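Local atomic coordinates of putative rhamnosidase (Streptomyces avermitilis, PDB entry 3W5M), a protein that hydrolyses terminal non-reducing alpha-L-rhamnose residues, releasing L-rhamnose from citrus flavonoids such as naringin and from the arabinogalactan-protein gum arabic. Residues A[735-740]-A[786-791]; A[761-766]-A[854-859]. One frame throughout, in Å; residues are numbered along the deposited sequence.

In the fold
Both contacts belong to the six-hairpin glycosidase domain, the (alpha/alpha)6-barrel of this GH78 enzyme, and their centres lie 16 Å apart. Helix 756-777 connects them. It carries segment 761-766 of contact 2, and its T761 accepts through OG1 a probable hydrogen bond of 2.8 Å from R739 N in contact 1. The next helix in the chain, 783-800, packs against it, with F789 CD1 3.2 Å from A765 O. Contact 1 lies away from the annotated sites, whereas contact 2 approaches the catalytic pocket: the side chain of Y763 is about 7 Å from that of W695 and about 11 Å from that of D643, both of which bind L-rhamnose.

Contact 1 (A[735-740]-A[786-791]); sequences DGLLRP and TDLFTR
The guanidinium of R791 is met in its own plane, at an edge, by the carboxylate of D787 one helical turn earlier, while CD1 of L737 reaches the group obliquely, 3.8 Å from NH1. NE of R791 makes a salt bridge of 3.2 Å to D787 OD2, with a fairly straight N-H...O angle of 158°, and meets it from above the carboxylate plane; NH2 adds a weak bond to the same oxygen. The bend at chi3 (-73°) folds the arginine back toward D787. L737 CD1 also rests on the helix, 3.6 Å from R791 C and 3.7 Å from R791 CB, and the other methyl, CD2, lies 4.3 Å from L788 CD1. In the alpha-helical barrel this joins the loop after helix 713-732 to helix 783-800. A type I' turn from D735 to L738 presents the leucine, closed by backbone bonds between D735 and L738. Such a turn needs positive phi at its two central residues, which glycine takes easily, so G736 suits its place; L737, also at positive phi, offers a branched apolar end that can touch aliphatic carbon on both helical residues. E731 of helix 713-732 touches L737 and R791 alike.

Contact 2 (A[761-766]-A[854-859]); sequences TAYFAH and TPRLLP
R856 of helix 854-863 reaches toward Y763 and H766 of helix 756-777; the nearest CA atoms, those of Y763 and R856, are 13.0 Å apart. A long arginine suits this distance, meeting two side chains from the other helix; it is extended from CG to NE (chi3 177°), and H766, with CG trans to its own N (chi1 -172°), reaches back. The close part of the contact is where these ends meet: H766 NE2 lies 3.3 Å from R856 NH2, and the imidazole stands nearly perpendicular to the guanidinium, their planes 86° apart. V816 and L817 of helix 812-820 pack against the arginine, and S820 OG is hydrogen-bonded to its NH1.

The looser part is filled by water. Y763 OH stays 4.0 Å from R856 NH2, near the guanidinium plane, and two waters link the groups instead. One, lying in the guanidinium plane, accepts from R856 NE at 3.0 Å and is 2.6 Å from Y763 OH; the second accepts from R856 NH2 at 2.8 Å and also bonds to the phenol. A third lies at the edge of the imidazole, in its plane, 2.9 Å from H766 NE2, and takes a weak bond from R856 NH2. A leucine in place of R856 would probably leave these waters without their guanidinium donor and remove the NH1 bond to S820 OG.

Y763 OH also bonds to N645 ND2, a protein partner in addition to the two waters. Two helices of the (alpha/alpha)6-barrel are thus joined through an arginine and bridging waters near the rhamnose-binding W695. R856 donates hydrogen bonds to three waters, one of them weak, and its positive charge would be expected to disfavour a second one on H766.

Contact 1 (A[735-740]-A[786-791])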
ATOM      1  N   ASP A 735      27.753  -6.608 -21.687  1.00 31.79           N
ATOM      2  CA  ASP A 735      28.935  -6.902 -22.505  1.00 33.58           C
ATOM      3  C   ASP A 735      28.425  -7.475 -23.832  1.00 30.55           C
ATOM      4  O   ASP A 735      27.838  -8.551 -23.853  1.00 30.24           O
ATOM      5  CB  ASP A 735      29.853  -7.876 -21.735  1.00 36.77           C
ATOM      6  CG  ASP A 735      31.132  -8.269 -22.522  1.00 44.55           C
ATOM      7  OD1 ASP A 735      31.283  -7.918 -23.711  1.00 45.35           O
ATOM      8  OD2 ASP A 735      31.989  -8.953 -21.932  1.00 48.34           O
ATOM      9  N   GLY A 736      28.620  -6.729 -24.923  1.00 31.06           N
ATOM     10  CA  GLY A 736      28.013  -7.045 -26.227  1.00 31.71           C
ATOM     11  C   GLY A 736      26.525  -7.273 -26.097  1.00 33.71           C
ATOM     12  O   GLY A 736      25.966  -8.168 -26.728  1.00 31.18           O
ATOM     13  N   LEU A 737      25.912  -6.486 -25.202  1.00 33.40           N
ATOM     14  CA  LEU A 737      24.474  -6.471 -24.925  1.00 31.90           C
ATOM     15  C   LEU A 737      23.962  -7.626 -24.069  1.00 34.25           C
ATOM     16  O   LEU A 737      22.759  -7.731 -23.824  1.00 31.78           O
ATOM     17  CB  LEU A 737      23.661  -6.314 -26.218  1.00 33.78           C
ATOM     18  CG  LEU A 737      24.039  -5.074 -27.037  1.00 32.97           C
ATOM     19  CD1 LEU A 737      23.363  -5.162 -28.394  1.00 32.60           C
ATOM     20  CD2 LEU A 737      23.683  -3.770 -26.319  1.00 34.89           C
ATOM     21  N   LEU A 738      24.869  -8.491 -23.607  1.00 31.16           N
ATOM     22  CA  LEU A 738      24.471  -9.586 -22.739  1.00 29.41           C
ATOM     23  C   LEU A 738      24.562  -9.074 -21.322  1.00 28.98           C
ATOM     24  O   LEU A 738      25.544  -8.436 -20.953  1.00 28.78           O
ATOM     25  CB  LEU A 738      25.372 -10.822 -22.935  1.00 30.55           C
ATOM     26  CG  LEU A 738      25.470 -11.368 -24.369  1.00 31.78           C
ATOM     27  CD1 LEU A 738      26.338 -12.628 -24.369  1.00 31.04           C
ATOM     28  CD2 LEU A 738      24.094 -11.633 -24.996  1.00 32.65           C
ATOM     29  N   ARG A 739      23.526  -9.339 -20.527  1.00 28.24           N
ATOM     30  CA  ARG A 739      23.516  -8.845 -19.155  1.00 27.98           C
ATOM     31  C   ARG A 739      24.071  -9.886 -18.177  1.00 28.70           C
ATOM     32  O   ARG A 739      23.927 -11.092 -18.416  1.00 26.75           O
ATOM     33  CB  ARG A 739      22.087  -8.418 -18.775  1.00 25.54           C
ATOM     34  CG  ARG A 739      21.655  -7.160 -19.533  1.00 26.01           C
ATOM     35  CD  ARG A 739      21.920  -5.913 -18.699  1.00 26.14           C
ATOM     36  NE  ARG A 739      21.085  -5.908 -17.484  1.00 24.74           N
ATOM     37  CZ  ARG A 739      21.442  -5.342 -16.327  1.00 23.94           C
ATOM     38  NH1 ARG A 739      22.614  -4.750 -16.204  1.00 24.14           N
ATOM     39  NH2 ARG A 739      20.612  -5.379 -15.282  1.00 23.53           N
ATOM     40  N   PRO A 740      24.667  -9.419 -17.055  1.00 30.16           N
ATOM     41  CA  PRO A 740      25.190 -10.309 -16.003  1.00 30.10           C
ATOM     42  C   PRO A 740      24.125 -11.244 -15.423  1.00 32.10           C
ATOM     43  O   PRO A 740      22.938 -10.913 -15.443  1.00 31.26           O
ATOM     44  CB  PRO A 740      25.669  -9.334 -14.916  1.00 30.42           C
ATOM     45  CG  PRO A 740      25.860  -8.027 -15.585  1.00 31.05           C
ATOM     46  CD  PRO A 740      24.896  -7.991 -16.741  1.00 29.89           C
ATOM     47  N   THR A 786      14.377   1.128 -31.761  1.00 28.86           N
ATOM     48  CA  THR A 786      14.103  -0.040 -32.570  1.00 30.01           C
ATOM     49  C   THR A 786      15.418  -0.734 -32.925  1.00 29.65           C
ATOM     50  O   THR A 786      15.502  -1.972 -32.909  1.00 29.17           O
ATOM     51  CB  THR A 786      13.320   0.330 -33.841  1.00 30.45           C
ATOM     52  OG1 THR A 786      12.032   0.819 -33.453  1.00 32.27           O
ATOM     53  CG2 THR A 786      13.106  -0.893 -34.710  1.00 28.53           C
ATOM     54  N   ASP A 787      16.417   0.074 -33.248  1.00 29.46           N
ATOM     55  CA  ASP A 787      17.749  -0.421 -33.584  1.00 34.27           C
ATOM     56  C   ASP A 787      18.396  -1.113 -32.381  1.00 33.22           C
ATOM     57  O   ASP A 787      19.000  -2.191 -32.520  1.00 31.10           O
ATOM     58  CB  ASP A 787      18.633   0.729 -34.083  1.00 38.24           C
ATOM     59  CG  ASP A 787      20.116   0.347 -34.155  1.00 44.44           C
ATOM     60  OD1 ASP A 787      20.458  -0.606 -34.888  1.00 47.52           O
ATOM     61  OD2 ASP A 787      20.937   0.992 -33.463  1.00 48.70           O
ATOM     62  N   LEU A 788      18.257  -0.502 -31.202  1.00 31.02           N
ATOM     63  CA  LEU A 788      18.743  -1.122 -29.958  1.00 29.10           C
ATOM     64  C   LEU A 788      18.100  -2.465 -29.719  1.00 27.00           C
ATOM     65  O   LEU A 788      18.803  -3.415 -29.403  1.00 27.33           O
ATOM     66  CB  LEU A 788      18.511  -0.213 -28.746  1.00 29.11           C
ATOM     67  CG  LEU A 788      18.917  -0.830 -27.400  1.00 30.96           C
ATOM     68  CD1 LEU A 788      20.408  -1.172 -27.341  1.00 30.14           C
ATOM     69  CD2 LEU A 788      18.551   0.110 -26.259  1.00 31.47           C
ATOM     70  N   PHE A 789      16.766  -2.535 -29.830  1.00 26.15           N
ATOM     71  CA  PHE A 789      16.007  -3.781 -29.697  1.00 27.59           C
ATOM     72  C   PHE A 789      16.497  -4.858 -30.657  1.00 29.28           C
ATOM     73  O   PHE A 789      16.781  -5.981 -30.223  1.00 27.17           O
ATOM     74  CB  PHE A 789      14.500  -3.561 -29.894  1.00 28.22           C
ATOM     75  CG  PHE A 789      13.688  -4.831 -29.884  1.00 29.32           C
ATOM     76  CD1 PHE A 789      13.802  -5.745 -28.840  1.00 29.27           C
ATOM     77  CD2 PHE A 789      12.800  -5.107 -30.914  1.00 31.58           C
ATOM     78  CE1 PHE A 789      13.043  -6.906 -28.822  1.00 29.86           C
ATOM     79  CE2 PHE A 789      12.035  -6.269 -30.908  1.00 34.90           C
ATOM     80  CZ  PHE A 789      12.162  -7.181 -29.861  1.00 33.55           C
ATOM     81  N   THR A 790      16.596  -4.501 -31.942  1.00 28.55           N
ATOM     82  CA  THR A 790      17.154  -5.399 -32.994  1.00 29.78           C
ATOM     83  C   THR A 790      18.515  -5.993 -32.577  1.00 30.48           C
ATOM     84  O   THR A 790      18.751  -7.196 -32.715  1.00 29.96           O
ATOM     85  CB  THR A 790      17.351  -4.627 -34.314  1.00 30.65           C
ATOM     86  OG1 THR A 790      16.103  -4.054 -34.712  1.00 33.50           O
ATOM     87  CG2 THR A 790      17.841  -5.566 -35.430  1.00 30.52           C
ATOM     88  N   ARG A 791      19.400  -5.137 -32.071  1.00 31.07           N
ATOM     89  CA  ARG A 791      20.754  -5.575 -31.699  1.00 31.98           C
ATOM     90  C   ARG A 791      20.789  -6.482 -30.477  1.00 31.21           C
ATOM     91  O   ARG A 791      21.546  -7.452 -30.451  1.00 27.87           O
ATOM     92  CB  ARG A 791      21.701  -4.402 -31.564  1.00 32.65           C
ATOM     93  CG  ARG A 791      22.000  -3.760 -32.901  1.00 39.37           C
ATOM     94  CD  ARG A 791      23.064  -2.694 -32.781  1.00 41.25           C
ATOM     95  NE  ARG A 791      22.554  -1.493 -32.138  1.00 47.49           N
ATOM     96  CZ  ARG A 791      22.886  -1.096 -30.914  1.00 49.85           C
ATOM     97  NH1 ARG A 791      23.725  -1.813 -30.174  1.00 51.04           N
ATOM     98  NH2 ARG A 791      22.370   0.019 -30.424  1.00 49.20           N
TER

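Contact 2 (A[761-766]-A[854-859])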
ATOM      1  N   THR A 761      19.048 -10.459 -19.916  1.00 26.45           N
ATOM      2  CA  THR A 761      19.169 -10.008 -21.289  1.00 25.45           C
ATOM      3  C   THR A 761      17.767  -9.934 -21.952  1.00 23.02           C
ATOM      4  O   THR A 761      17.522  -9.014 -22.710  1.00 26.78           O
ATOM      5  CB  THR A 761      20.175 -10.865 -22.100  1.00 25.82           C
ATOM      6  OG1 THR A 761      21.430 -10.911 -21.401  1.00 27.95           O
ATOM      7  CG2 THR A 761      20.431 -10.197 -23.436  1.00 25.47           C
ATOM      8  N   ALA A 762      16.848 -10.846 -21.617  1.00 23.81           N
ATOM      9  CA  ALA A 762      15.484 -10.815 -22.155  1.00 23.00           C
ATOM     10  C   ALA A 762      14.762  -9.522 -21.732  1.00 23.86           C
ATOM     11  O   ALA A 762      14.156  -8.811 -22.558  1.00 23.60           O
ATOM     12  CB  ALA A 762      14.708 -12.041 -21.712  1.00 23.12           C
ATOM     13  N   TYR A 763      14.896  -9.173 -20.458  1.00 24.75           N
ATOM     14  CA  TYR A 763      14.273  -7.933 -19.964  1.00 24.91           C
ATOM     15  C   TYR A 763      14.853  -6.641 -20.556  1.00 23.55           C
ATOM     16  O   TYR A 763      14.107  -5.681 -20.823  1.00 24.15           O
ATOM     17  CB  TYR A 763      14.198  -7.918 -18.423  1.00 24.03           C
ATOM     18  CG  TYR A 763      12.799  -8.234 -17.947  1.00 24.89           C
ATOM     19  CD1 TYR A 763      11.810  -7.245 -17.989  1.00 25.51           C
ATOM     20  CD2 TYR A 763      12.438  -9.504 -17.483  1.00 23.86           C
ATOM     21  CE1 TYR A 763      10.515  -7.506 -17.599  1.00 24.94           C
ATOM     22  CE2 TYR A 763      11.131  -9.774 -17.078  1.00 23.75           C
ATOM     23  CZ  TYR A 763      10.174  -8.753 -17.113  1.00 25.14           C
ATOM     24  OH  TYR A 763       8.849  -8.958 -16.731  1.00 26.21           O
ATOM     25  N   PHE A 764      16.163  -6.633 -20.813  1.00 23.95           N
ATOM     26  CA  PHE A 764      16.841  -5.525 -21.467  1.00 23.82           C
ATOM     27  C   PHE A 764      16.244  -5.269 -22.865  1.00 24.44           C
ATOM     28  O   PHE A 764      15.859  -4.139 -23.198  1.00 23.24           O
ATOM     29  CB  PHE A 764      18.366  -5.828 -21.498  1.00 24.71           C
ATOM     30  CG  PHE A 764      19.239  -4.777 -22.164  1.00 25.31           C
ATOM     31  CD1 PHE A 764      18.862  -3.435 -22.269  1.00 27.01           C
ATOM     32  CD2 PHE A 764      20.492  -5.135 -22.652  1.00 27.38           C
ATOM     33  CE1 PHE A 764      19.694  -2.501 -22.858  1.00 26.92           C
ATOM     34  CE2 PHE A 764      21.334  -4.191 -23.235  1.00 27.11           C
ATOM     35  CZ  PHE A 764      20.939  -2.871 -23.339  1.00 28.72           C
ATOM     36  N   ALA A 765      16.172  -6.326 -23.677  1.00 25.83           N
ATOM     37  CA  ALA A 765      15.543  -6.271 -24.997  1.00 24.76           C
ATOM     38  C   ALA A 765      14.109  -5.787 -24.924  1.00 24.63           C
ATOM     39  O   ALA A 765      13.716  -4.924 -25.711  1.00 25.03           O
ATOM     40  CB  ALA A 765      15.573  -7.642 -25.667  1.00 26.25           C
ATOM     41  N   HIS A 766      13.333  -6.357 -23.999  1.00 21.75           N
ATOM     42  CA  HIS A 766      11.914  -6.024 -23.878  1.00 23.71           C
ATOM     43  C   HIS A 766      11.725  -4.538 -23.536  1.00 23.88           C
ATOM     44  O   HIS A 766      10.800  -3.882 -24.065  1.00 22.35           O
ATOM     45  CB  HIS A 766      11.241  -6.881 -22.802  1.00 23.94           C
ATOM     46  CG  HIS A 766       9.749  -6.727 -22.741  1.00 25.65           C
ATOM     47  ND1 HIS A 766       8.923  -6.991 -23.812  1.00 26.50           N
ATOM     48  CD2 HIS A 766       8.934  -6.354 -21.722  1.00 26.61           C
ATOM     49  CE1 HIS A 766       7.665  -6.793 -23.460  1.00 30.35           C
ATOM     50  NE2 HIS A 766       7.644  -6.400 -22.197  1.00 27.48           N
ATOM     51  N   THR A 854       5.208 -16.668 -14.563  1.00 23.42           N
ATOM     52  CA  THR A 854       3.772 -16.919 -14.385  1.00 26.19           C
ATOM     53  C   THR A 854       2.802 -15.982 -15.132  1.00 25.34           C
ATOM     54  O   THR A 854       1.842 -16.462 -15.708  1.00 27.25           O
ATOM     55  CB  THR A 854       3.389 -17.036 -12.888  1.00 26.02           C
ATOM     56  OG1 THR A 854       4.101 -18.149 -12.330  1.00 28.52           O
ATOM     57  CG2 THR A 854       1.865 -17.252 -12.684  1.00 27.49           C
ATOM     58  N   PRO A 855       3.043 -14.648 -15.106  1.00 26.82           N
ATOM     59  CA  PRO A 855       2.077 -13.749 -15.749  1.00 27.08           C
ATOM     60  C   PRO A 855       1.992 -13.944 -17.258  1.00 27.39           C
ATOM     61  O   PRO A 855       0.966 -13.630 -17.853  1.00 27.94           O
ATOM     62  CB  PRO A 855       2.632 -12.351 -15.426  1.00 27.45           C
ATOM     63  CG  PRO A 855       4.069 -12.543 -15.203  1.00 27.26           C
ATOM     64  CD  PRO A 855       4.202 -13.908 -14.579  1.00 28.09           C
ATOM     65  N   ARG A 856       3.063 -14.473 -17.857  1.00 27.91           N
ATOM     66  CA  ARG A 856       3.133 -14.645 -19.317  1.00 27.77           C
ATOM     67  C   ARG A 856       2.825 -16.075 -19.783  1.00 28.79           C
ATOM     68  O   ARG A 856       2.723 -16.336 -20.983  1.00 25.98           O
ATOM     69  CB  ARG A 856       4.519 -14.177 -19.830  1.00 29.96           C
ATOM     70  CG  ARG A 856       4.859 -12.721 -19.485  1.00 31.35           C
ATOM     71  CD  ARG A 856       6.296 -12.316 -19.808  1.00 33.04           C
ATOM     72  NE  ARG A 856       6.537 -10.888 -19.531  1.00 35.75           N
ATOM     73  CZ  ARG A 856       6.357  -9.894 -20.404  1.00 36.54           C
ATOM     74  NH1 ARG A 856       5.949 -10.139 -21.645  1.00 35.32           N
ATOM     75  NH2 ARG A 856       6.586  -8.635 -20.035  1.00 38.07           N
ATOM     76  N   LEU A 857       2.649 -17.003 -18.844  1.00 27.24           N
ATOM     77  CA  LEU A 857       2.530 -18.436 -19.203  1.00 27.40           C
ATOM     78  C   LEU A 857       1.242 -18.789 -19.960  1.00 26.91           C
ATOM     79  O   LEU A 857       1.281 -19.354 -21.061  1.00 27.06           O
ATOM     80  CB  LEU A 857       2.688 -19.319 -17.937  1.00 28.45           C
ATOM     81  CG  LEU A 857       2.417 -20.841 -17.991  1.00 29.89           C
ATOM     82  CD1 LEU A 857       3.497 -21.557 -18.786  1.00 29.78           C
ATOM     83  CD2 LEU A 857       2.335 -21.414 -16.580  1.00 30.09           C
ATOM     84  N   LEU A 858       0.087 -18.476 -19.387  1.00 24.39           N
ATOM     85  CA  LEU A 858      -1.155 -18.822 -20.052  1.00 25.22           C
ATOM     86  C   LEU A 858      -1.314 -18.030 -21.362  1.00 27.06           C
ATOM     87  O   LEU A 858      -1.760 -18.603 -22.376  1.00 27.12           O
ATOM     88  CB  LEU A 858      -2.392 -18.720 -19.135  1.00 26.99           C
ATOM     89  CG  LEU A 858      -2.535 -19.636 -17.896  1.00 28.12           C
ATOM     90  CD1 LEU A 858      -3.973 -19.698 -17.412  1.00 28.74           C
ATOM     91  CD2 LEU A 858      -2.027 -21.057 -18.156  1.00 29.69           C
ATOM     92  N   PRO A 859      -0.943 -16.724 -21.369  1.00 27.96           N
ATOM     93  CA  PRO A 859      -0.968 -15.980 -22.656  1.00 27.30           C
ATOM     94  C   PRO A 859      -0.082 -16.596 -23.782  1.00 30.39           C
ATOM     95  O   PRO A 859      -0.549 -16.740 -24.920  1.00 30.17           O
ATOM     96  CB  PRO A 859      -0.457 -14.588 -22.257  1.00 28.86           C
ATOM     97  CG  PRO A 859      -0.916 -14.445 -20.842  1.00 29.09           C
ATOM     98  CD  PRO A 859      -0.660 -15.817 -20.237  1.00 27.97           C
TER
HETATM   99  O   HOH W   1       7.426 -11.129 -16.715  1.00 29.63           O
HETATM  100  O   HOH W   2       6.400  -7.190 -17.588  1.00 43.49           O
HETATM  101  O   HOH W   3       5.391  -5.718 -20.497  1.00 39.57           O